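Local coordinates for protease (Helicobacter pylori, PDB 5EUF), which probably acts as a zinc-dependent M16-family protease and virulence factor, cleaving the cytoplasmic domain of human junctional adhesion molecule A and weakening the gastric epithelial barrier, at residues B[73-78]-B[106-111]; B[116-121]-B[181-186]; B[287-292]-B[296-301]. One frame throughout, in Å; residues are numbered along the deposited sequence.

Interaction 1 of 3, residues B[73-78]-B[106-111]; sequences KIVKRF and LELFAE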
loop_
_atom_site.group_PDB
_atom_site.type_symbol
_atom_site.label_atom_id
_atom_site.label_comp_id
_atom_site.label_asym_id
_atom_site.label_seq_id
_atom_site.Cartn_x
_atom_site.Cartn_y
_atom_site.Cartn_z
ATOM N N LYS B 73 -31.578 3.279 22.154
ATOM C CA LYS B 73 -32.913 3.350 22.739
ATOM C C LYS B 73 -32.906 4.151 24.039
ATOM O O LYS B 73 -33.761 5.009 24.251
ATOM C CB LYS B 73 -33.463 1.944 22.989
ATOM N N ILE B 74 -31.931 3.870 24.897
ATOM C CA ILE B 74 -31.789 4.580 26.162
ATOM C C ILE B 74 -31.504 6.065 25.937
ATOM O O ILE B 74 -32.118 6.923 26.577
ATOM C CB ILE B 74 -30.666 3.968 27.026
ATOM C CG1 ILE B 74 -31.119 2.627 27.606
ATOM C CG2 ILE B 74 -30.268 4.912 28.146
ATOM C CD1 ILE B 74 -30.101 1.980 28.519
ATOM N N VAL B 75 -30.584 6.365 25.024
ATOM C CA VAL B 75 -30.229 7.749 24.723
ATOM C C VAL B 75 -31.437 8.521 24.213
ATOM O O VAL B 75 -31.739 9.614 24.698
ATOM C CB VAL B 75 -29.095 7.842 23.683
ATOM C CG1 VAL B 75 -28.941 9.272 23.189
ATOM C CG2 VAL B 75 -27.787 7.334 24.274
ATOM N N LYS B 76 -32.135 7.936 23.243
ATOM C CA LYS B 76 -33.317 8.559 22.660
ATOM C C LYS B 76 -34.427 8.729 23.696
ATOM O O LYS B 76 -35.245 9.643 23.595
ATOM C CB LYS B 76 -33.824 7.736 21.473
ATOM N N ARG B 77 -34.443 7.851 24.694
ATOM C CA ARG B 77 -35.467 7.893 25.732
ATOM C C ARG B 77 -35.387 9.172 26.563
ATOM O O ARG B 77 -36.419 9.731 26.936
ATOM C CB ARG B 77 -35.362 6.669 26.644
ATOM N N PHE B 78 -34.176 9.645 26.859
ATOM C CA PHE B 78 -34.063 10.920 27.564
ATOM C C PHE B 78 -33.813 12.067 26.586
ATOM O O PHE B 78 -33.223 13.088 26.942
ATOM C CB PHE B 78 -32.980 10.878 28.661
ATOM C CG PHE B 78 -31.604 10.461 28.193
ATOM C CD1 PHE B 78 -31.102 9.212 28.521
ATOM C CD2 PHE B 78 -30.791 11.337 27.488
ATOM C CE1 PHE B 78 -29.830 8.831 28.123
ATOM C CE2 PHE B 78 -29.522 10.961 27.085
ATOM C CZ PHE B 78 -29.041 9.706 27.404
ATOM N N LEU B 106 -22.419 8.802 30.911
ATOM C CA LEU B 106 -21.123 8.272 31.310
ATOM C C LEU B 106 -21.202 6.771 31.571
ATOM O O LEU B 106 -20.263 6.032 31.277
ATOM C CB LEU B 106 -20.607 9.000 32.552
ATOM C CG LEU B 106 -20.124 10.428 32.296
ATOM C CD1 LEU B 106 -19.573 11.057 33.562
ATOM C CD2 LEU B 106 -19.078 10.427 31.196
ATOM N N GLU B 107 -22.329 6.329 32.121
ATOM C CA GLU B 107 -22.559 4.912 32.377
ATOM C C GLU B 107 -22.576 4.123 31.075
ATOM O O GLU B 107 -21.934 3.078 30.960
ATOM C CB GLU B 107 -23.875 4.711 33.131
ATOM C CG GLU B 107 -24.268 3.255 33.331
ATOM C CD GLU B 107 -25.557 3.098 34.120
ATOM O OE1 GLU B 107 -26.178 4.124 34.469
ATOM O OE2 GLU B 107 -25.948 1.944 34.392
ATOM N N LEU B 108 -23.311 4.641 30.096
ATOM C CA LEU B 108 -23.433 4.000 28.792
ATOM C C LEU B 108 -22.092 3.889 28.070
ATOM O O LEU B 108 -21.825 2.901 27.386
ATOM C CB LEU B 108 -24.422 4.767 27.916
ATOM C CG LEU B 108 -25.887 4.771 28.335
ATOM C CD1 LEU B 108 -26.713 5.464 27.272
ATOM C CD2 LEU B 108 -26.376 3.354 28.564
ATOM N N PHE B 109 -21.257 4.913 28.213
ATOM C CA PHE B 109 -19.962 4.931 27.546
ATOM C C PHE B 109 -18.967 4.009 28.241
ATOM O O PHE B 109 -18.128 3.388 27.588
ATOM C CB PHE B 109 -19.412 6.355 27.481
ATOM C CG PHE B 109 -19.908 7.138 26.301
ATOM C CD1 PHE B 109 -20.099 6.521 25.076
ATOM C CD2 PHE B 109 -20.189 8.489 26.415
ATOM C CE1 PHE B 109 -20.557 7.238 23.986
ATOM C CE2 PHE B 109 -20.647 9.212 25.328
ATOM C CZ PHE B 109 -20.830 8.585 24.114
ATOM N N ALA B 110 -19.062 3.918 29.562
ATOM C CA ALA B 110 -18.232 2.983 30.308
ATOM C C ALA B 110 -18.661 1.560 29.973
ATOM O O ALA B 110 -17.851 0.634 29.957
ATOM C CB ALA B 110 -18.336 3.241 31.799
ATOM N N GLU B 111 -19.950 1.413 29.692
ATOM C CA GLU B 111 -20.543 0.126 29.355
ATOM C C GLU B 111 -20.014 -0.429 28.026
ATOM O O GLU B 111 -19.982 -1.642 27.823
ATOM C CB GLU B 111 -22.068 0.262 29.304
ATOM C CG GLU B 111 -22.816 -1.043 29.165
ATOM C CD GLU B 111 -22.646 -1.942 30.372
ATOM O OE1 GLU B 111 -22.552 -1.413 31.502
ATOM O OE2 GLU B 111 -22.605 -3.177 30.189
#
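L108 reaches from helix 102-113 to I74 and V75 on helix 70-77, a small apolar joint between two helices that both pack on the mixed six-stranded sheet in the M16 peptidase fold. It illustrates how one branched leucine can bridge neighbouring helices whose backbones stay well apart: the closest CA atoms, of V75 and L108, are 8.8 Å from each other. The leucine divides its two methyls. Its CD1 meets two methyls from successive residues, lying 3.7 Å from I74 CG2 and equally far from V75 CG2, while its CD2 approaches I74 CD1 at 4.0 Å. The two isoleucine branches thus take one leucine methyl each. With CG1 anti to its carbonyl carbon (chi1 -73°), I74 can send both branches across, since CG2 is then the one anti to N.

Around these three side chains, L66 from a loop touches both I74 and L108. The same loop region holds E111, whose OE2 is hydrogen-bonded to N65 N and T63 OG1, pinning helix 102-113 one turn beyond L108. On the sheet side, V75 rests on I95 of strand 91-98, and F109 touches Y93 and I95 of that strand and V33 and V35 of strand 30-37. Just past the end of helix 70-77 comes F78, whose ring turns one face to V75 O, 3.4 Å above its plane and over its centre.

Interaction 2 of 3, residues B[116-121]-B[181-186]; sequences LNLKED and KFHSLY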
loop_
_atom_site.group_PDB
_atom_site.type_symbol
_atom_site.label_atom_id
_atom_site.label_comp_id
_atom_site.label_asym_id
_atom_site.label_seq_id
_atom_site.Cartn_x
_atom_site.Cartn_y
_atom_site.Cartn_z
ATOM N N LEU B 116 -17.593 -4.245 26.312
ATOM C CA LEU B 116 -18.160 -4.589 25.012
ATOM C C LEU B 116 -17.763 -5.993 24.580
ATOM O O LEU B 116 -16.587 -6.262 24.333
ATOM C CB LEU B 116 -17.710 -3.582 23.951
ATOM C CG LEU B 116 -18.171 -3.841 22.514
ATOM C CD1 LEU B 116 -19.629 -3.449 22.332
ATOM C CD2 LEU B 116 -17.284 -3.104 21.522
ATOM N N ASN B 117 -18.738 -6.892 24.493
ATOM C CA ASN B 117 -18.470 -8.213 23.939
ATOM C C ASN B 117 -18.824 -8.233 22.459
ATOM O O ASN B 117 -19.868 -7.727 22.050
ATOM C CB ASN B 117 -19.229 -9.308 24.697
ATOM C CG ASN B 117 -20.725 -9.065 24.748
ATOM O OD1 ASN B 117 -21.440 -9.305 23.775
ATOM N ND2 ASN B 117 -21.211 -8.615 25.897
ATOM N N LEU B 118 -17.934 -8.806 21.658
ATOM C CA LEU B 118 -18.088 -8.791 20.212
ATOM C C LEU B 118 -18.501 -10.165 19.702
ATOM O O LEU B 118 -17.664 -10.965 19.286
ATOM C CB LEU B 118 -16.787 -8.327 19.551
ATOM C CG LEU B 118 -16.428 -6.858 19.814
ATOM C CD1 LEU B 118 -14.923 -6.630 19.837
ATOM C CD2 LEU B 118 -17.083 -5.960 18.777
ATOM N N LYS B 119 -19.803 -10.430 19.745
ATOM C CA LYS B 119 -20.347 -11.723 19.341
ATOM C C LYS B 119 -20.209 -11.953 17.838
ATOM O O LYS B 119 -20.312 -11.017 17.045
ATOM C CB LYS B 119 -21.818 -11.836 19.757
ATOM C CG LYS B 119 -22.050 -11.812 21.264
ATOM C CD LYS B 119 -23.515 -12.050 21.616
ATOM N N GLU B 120 -19.975 -13.207 17.458
ATOM C CA GLU B 120 -19.868 -13.587 16.051
ATOM C C GLU B 120 -21.165 -13.303 15.294
ATOM O O GLU B 120 -21.143 -12.896 14.134
ATOM C CB GLU B 120 -19.507 -15.068 15.928
ATOM C CG GLU B 120 -19.439 -15.585 14.499
ATOM C CD GLU B 120 -19.556 -17.096 14.424
ATOM O OE1 GLU B 120 -20.253 -17.684 15.279
ATOM O OE2 GLU B 120 -18.953 -17.699 13.511
ATOM N N ASP B 121 -22.296 -13.511 15.966
ATOM C CA ASP B 121 -23.608 -13.304 15.357
ATOM C C ASP B 121 -23.929 -11.822 15.160
ATOM O O ASP B 121 -24.966 -11.475 14.593
ATOM C CB ASP B 121 -24.698 -13.964 16.206
ATOM C CG ASP B 121 -24.690 -13.481 17.643
ATOM O OD1 ASP B 121 -23.969 -14.082 18.468
ATOM O OD2 ASP B 121 -25.405 -12.503 17.950
ATOM N N LYS B 181 -8.833 -8.378 18.417
ATOM C CA LYS B 181 -7.452 -7.970 18.649
ATOM C C LYS B 181 -7.317 -6.458 18.550
ATOM O O LYS B 181 -6.734 -5.821 19.427
ATOM C CB LYS B 181 -6.514 -8.653 17.659
ATOM N N PHE B 182 -7.867 -5.891 17.481
ATOM C CA PHE B 182 -7.778 -4.456 17.231
ATOM C C PHE B 182 -8.465 -3.650 18.330
ATOM O O PHE B 182 -7.901 -2.686 18.847
ATOM C CB PHE B 182 -8.392 -4.114 15.870
ATOM C CG PHE B 182 -8.049 -2.734 15.372
ATOM C CD1 PHE B 182 -8.804 -1.634 15.750
ATOM C CD2 PHE B 182 -6.978 -2.541 14.514
ATOM C CE1 PHE B 182 -8.492 -0.367 15.290
ATOM C CE2 PHE B 182 -6.662 -1.279 14.048
ATOM C CZ PHE B 182 -7.418 -0.190 14.436
ATOM N N HIS B 183 -9.682 -4.051 18.684
ATOM C CA HIS B 183 -10.471 -3.313 19.663
ATOM C C HIS B 183 -9.840 -3.324 21.050
ATOM O O HIS B 183 -9.623 -2.268 21.644
ATOM C CB HIS B 183 -11.890 -3.874 19.746
ATOM C CG HIS B 183 -12.736 -3.200 20.780
ATOM N ND1 HIS B 183 -12.928 -3.724 22.040
ATOM C CD2 HIS B 183 -13.426 -2.036 20.746
ATOM C CE1 HIS B 183 -13.709 -2.915 22.736
ATOM N NE2 HIS B 183 -14.025 -1.883 21.973
ATOM N N SER B 184 -9.545 -4.516 21.560
ATOM C CA SER B 184 -8.984 -4.658 22.902
ATOM C C SER B 184 -7.624 -3.974 23.025
ATOM O O SER B 184 -7.191 -3.627 24.125
ATOM C CB SER B 184 -8.858 -6.136 23.277
ATOM O OG SER B 184 -7.864 -6.775 22.496
ATOM N N LEU B 185 -6.954 -3.782 21.893
ATOM C CA LEU B 185 -5.653 -3.128 21.886
ATOM C C LEU B 185 -5.783 -1.610 21.858
ATOM O O LEU B 185 -5.073 -0.905 22.574
ATOM C CB LEU B 185 -4.822 -3.597 20.692
ATOM C CG LEU B 185 -3.503 -2.861 20.453
ATOM C CD1 LEU B 185 -2.588 -2.989 21.657
ATOM C CD2 LEU B 185 -2.818 -3.381 19.200
ATOM N N TYR B 186 -6.698 -1.109 21.036
ATOM C CA TYR B 186 -6.785 0.325 20.791
ATOM C C TYR B 186 -7.905 1.030 21.563
ATOM O O TYR B 186 -7.966 2.259 21.580
ATOM C CB TYR B 186 -6.950 0.579 19.293
ATOM C CG TYR B 186 -5.696 0.306 18.490
ATOM C CD1 TYR B 186 -4.606 1.167 18.554
ATOM C CD2 TYR B 186 -5.603 -0.808 17.663
ATOM C CE1 TYR B 186 -3.456 0.923 17.821
ATOM C CE2 TYR B 186 -4.457 -1.059 16.926
ATOM C CZ TYR B 186 -3.387 -0.191 17.011
ATOM O OH TYR B 186 -2.245 -0.436 16.281
#
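Beside the HXXEH helix of this M16 peptidase, 51-58, the segment leading into helix 120-139 packs against helix 176-186, with L116 and L118 closing on the imidazole of H183. The helix that this segment starts carries E133, which with H53 of helix 51-58 binds zinc; H57 probably completes the protein ligands and E56 is probably the proton acceptor, as in a nearly identical protein. The contact lies near the site but is not part of it: the side chain of L118 is about 9 Å from that of H57, and that of H183 about 10 Å from that of E56.

Because 116-118 is extended, residues two apart face the same way, and L116 and L118 both point at the helix while N117 turns from it to bond S62 OG through OD1. The two leucines come to the histidine from the same side of its ring plane, at different ends. L116 CD2 lies by the far end of the ring, 3.5 Å from H183 NE2 and 3.8 Å from H183 CE1. L118 CD1 takes the root, 4.1 Å from H183 CB. Both methyls meet the imidazole at a slant, by van der Waals contact, one of them against a ring nitrogen. The histidine spans the gap because its CG stands anti to the backbone N (chi1 177°), which carries the ring outward from the helix.

Y187 meets the imidazole with its plane inclined by about 35°. L55 of helix 51-58 touches H183 and also F182, L58 touches L118, and T63 lies against L116, so helix 51-58 and the loop after it border the junction of the 116-121 segment with helix 176-186.

Interaction 3 of 3, residues B[287-292]-B[296-301]; sequences ELVDKK and SQAFSH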
loop_
_atom_site.group_PDB
_atom_site.type_symbol
_atom_site.label_atom_id
_atom_site.label_comp_id
_atom_site.label_asym_id
_atom_site.label_seq_id
_atom_site.Cartn_x
_atom_site.Cartn_y
_atom_site.Cartn_z
ATOM N N GLU B 287 -14.914 32.121 -9.627
ATOM C CA GLU B 287 -14.125 32.098 -10.856
ATOM C C GLU B 287 -14.424 30.854 -11.695
ATOM O O GLU B 287 -14.676 30.950 -12.895
ATOM C CB GLU B 287 -12.631 32.172 -10.537
ATOM C CG GLU B 287 -11.754 32.508 -11.732
ATOM C CD GLU B 287 -11.867 33.962 -12.148
ATOM O OE1 GLU B 287 -12.363 34.776 -11.341
ATOM O OE2 GLU B 287 -11.460 34.289 -13.283
ATOM N N LEU B 288 -14.396 29.686 -11.060
ATOM C CA LEU B 288 -14.721 28.442 -11.749
ATOM C C LEU B 288 -16.226 28.253 -11.886
ATOM O O LEU B 288 -16.738 28.046 -12.986
ATOM C CB LEU B 288 -14.122 27.243 -11.013
ATOM C CG LEU B 288 -12.620 27.022 -11.171
ATOM C CD1 LEU B 288 -12.185 25.778 -10.414
ATOM C CD2 LEU B 288 -12.268 26.906 -12.640
ATOM N N VAL B 289 -16.928 28.326 -10.761
ATOM C CA VAL B 289 -18.359 28.060 -10.732
ATOM C C VAL B 289 -19.174 29.237 -11.269
ATOM O O VAL B 289 -20.180 29.043 -11.953
ATOM C CB VAL B 289 -18.833 27.722 -9.302
ATOM C CG1 VAL B 289 -20.272 27.229 -9.314
ATOM C CG2 VAL B 289 -17.920 26.677 -8.676
ATOM N N ASP B 290 -18.734 30.456 -10.970
ATOM C CA ASP B 290 -19.505 31.645 -11.324
ATOM C C ASP B 290 -19.044 32.305 -12.623
ATOM O O ASP B 290 -19.741 32.248 -13.637
ATOM C CB ASP B 290 -19.447 32.668 -10.187
ATOM C CG ASP B 290 -20.030 32.135 -8.894
ATOM O OD1 ASP B 290 -20.748 31.115 -8.941
ATOM O OD2 ASP B 290 -19.775 32.741 -7.832
ATOM N N LYS B 291 -17.872 32.933 -12.581
ATOM C CA LYS B 291 -17.379 33.737 -13.699
ATOM C C LYS B 291 -17.200 32.939 -14.991
ATOM O O LYS B 291 -17.387 33.475 -16.083
ATOM C CB LYS B 291 -16.054 34.405 -13.321
ATOM N N LYS B 292 -16.841 31.664 -14.873
ATOM C CA LYS B 292 -16.606 30.840 -16.055
ATOM C C LYS B 292 -17.596 29.684 -16.166
ATOM O O LYS B 292 -17.748 29.096 -17.238
ATOM C CB LYS B 292 -15.173 30.304 -16.052
ATOM C CG LYS B 292 -14.120 31.396 -16.129
ATOM C CD LYS B 292 -12.714 30.829 -16.081
ATOM C CE LYS B 292 -11.681 31.944 -16.082
ATOM N NZ LYS B 292 -10.292 31.422 -15.965
ATOM N N SER B 296 -19.584 22.603 -11.474
ATOM C CA SER B 296 -20.801 22.664 -10.672
ATOM C C SER B 296 -20.445 22.800 -9.198
ATOM O O SER B 296 -21.166 23.427 -8.421
ATOM C CB SER B 296 -21.658 21.417 -10.894
ATOM O OG SER B 296 -20.999 20.260 -10.411
ATOM N N GLN B 297 -19.324 22.193 -8.825
ATOM C CA GLN B 297 -18.810 22.281 -7.467
ATOM C C GLN B 297 -17.296 22.427 -7.488
ATOM O O GLN B 297 -16.614 21.809 -8.307
ATOM C CB GLN B 297 -19.207 21.050 -6.651
ATOM C CG GLN B 297 -20.630 21.076 -6.129
ATOM C CD GLN B 297 -20.934 19.900 -5.221
ATOM O OE1 GLN B 297 -21.629 20.042 -4.212
ATOM N NE2 GLN B 297 -20.417 18.729 -5.575
ATOM N N ALA B 298 -16.778 23.249 -6.584
ATOM C CA ALA B 298 -15.340 23.441 -6.450
ATOM C C ALA B 298 -15.016 23.946 -5.053
ATOM O O ALA B 298 -15.563 24.954 -4.608
ATOM C CB ALA B 298 -14.827 24.410 -7.503
ATOM N N PHE B 299 -14.129 23.240 -4.359
ATOM C CA PHE B 299 -13.770 23.609 -2.996
ATOM C C PHE B 299 -12.375 23.123 -2.618
ATOM O O PHE B 299 -11.798 22.271 -3.296
ATOM C CB PHE B 299 -14.798 23.054 -2.007
ATOM C CG PHE B 299 -14.885 21.551 -1.998
ATOM C CD1 PHE B 299 -15.714 20.887 -2.887
ATOM C CD2 PHE B 299 -14.142 20.804 -1.093
ATOM C CE1 PHE B 299 -15.798 19.504 -2.879
ATOM C CE2 PHE B 299 -14.220 19.423 -1.080
ATOM C CZ PHE B 299 -15.048 18.771 -1.975
ATOM N N SER B 300 -11.840 23.673 -1.532
ATOM C CA SER B 300 -10.561 23.228 -0.993
ATOM C C SER B 300 -10.713 22.818 0.468
ATOM O O SER B 300 -11.669 23.214 1.135
ATOM C CB SER B 300 -9.502 24.325 -1.119
ATOM O OG SER B 300 -9.677 25.315 -0.120
ATOM N N HIS B 301 -9.768 22.025 0.958
ATOM C CA HIS B 301 -9.780 21.610 2.354
ATOM C C HIS B 301 -8.371 21.322 2.851
ATOM O O HIS B 301 -7.745 20.351 2.429
ATOM C CB HIS B 301 -10.660 20.373 2.544
ATOM C CG HIS B 301 -10.786 19.937 3.973
ATOM N ND1 HIS B 301 -11.062 18.635 4.334
ATOM C CD2 HIS B 301 -10.680 20.633 5.130
ATOM C CE1 HIS B 301 -11.115 18.547 5.651
ATOM N NE2 HIS B 301 -10.888 19.745 6.159
#
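V289 holds CG1 anti to its backbone N (chi1 -171°), which leaves CG2 anti to the carbonyl carbon, and this fork gives each methyl a different target past the turn. CG1 comes to 4.0 Å from the carbonyl oxygen of S296, whereas CG2 packs 4.0 Å from A298 CB. The preceding residue, L288, has CG anti to its carbonyl carbon (chi1 -76°), beside the backbone N, and stretches CD1 to 4.2 Å from the same A298 CB. One small methyl therefore receives two branched neighbours. The geometry is a compact example of a helix end closing onto the strand that follows it: the CA atoms of V289 and S296 are only 5.9 Å apart.

The backbone is irregular on both arms. Helix 284-289 finishes in a wider pi-type turn, with a weak bond from K292 N back to E287 O, and L288 pairs through the backbone with L294. On the other arm, S296 and Q297 together face G316, a classic beta bulge. Both of these residues point away from the helix; S296 OG also bonds G316 O. A298, next along, points inward to the helix.

A298 is also touched by L284 and by A315 of strand 309-317, the antiparallel neighbour of edge strand 295-302 in the five-stranded sheet. Helix 323-338 backs the helical side, where I330 and E329 meet L288 and E329 forms a salt bridge with K292. The contact thus fastens helix 284-289 to the sheet's margin, between strand 309-317 and helix 323-338.

Overall arrangement
The three contacts follow one another along the chain, each closing before the next opens. Interactions 1 and 2 are neighbours, with centres about 20 Å apart and nearest atoms about 4 Å apart, joined by the succession of helices 102-113 and 120-139. Both belong to the half built around the six-stranded sheet, whose helices include the zinc-binding ones; interaction 2 lies nearer the metal. Interaction 3, about 43 and 44 Å from them between centres and on the opposite side of the chain's centre, involves edge strand 295-302 of the five-stranded sheet, and both its segments fall in the M16 inactive domain. The contacts therefore sit in two separate parts of the protein, and only interaction 2 approaches the catalytic region.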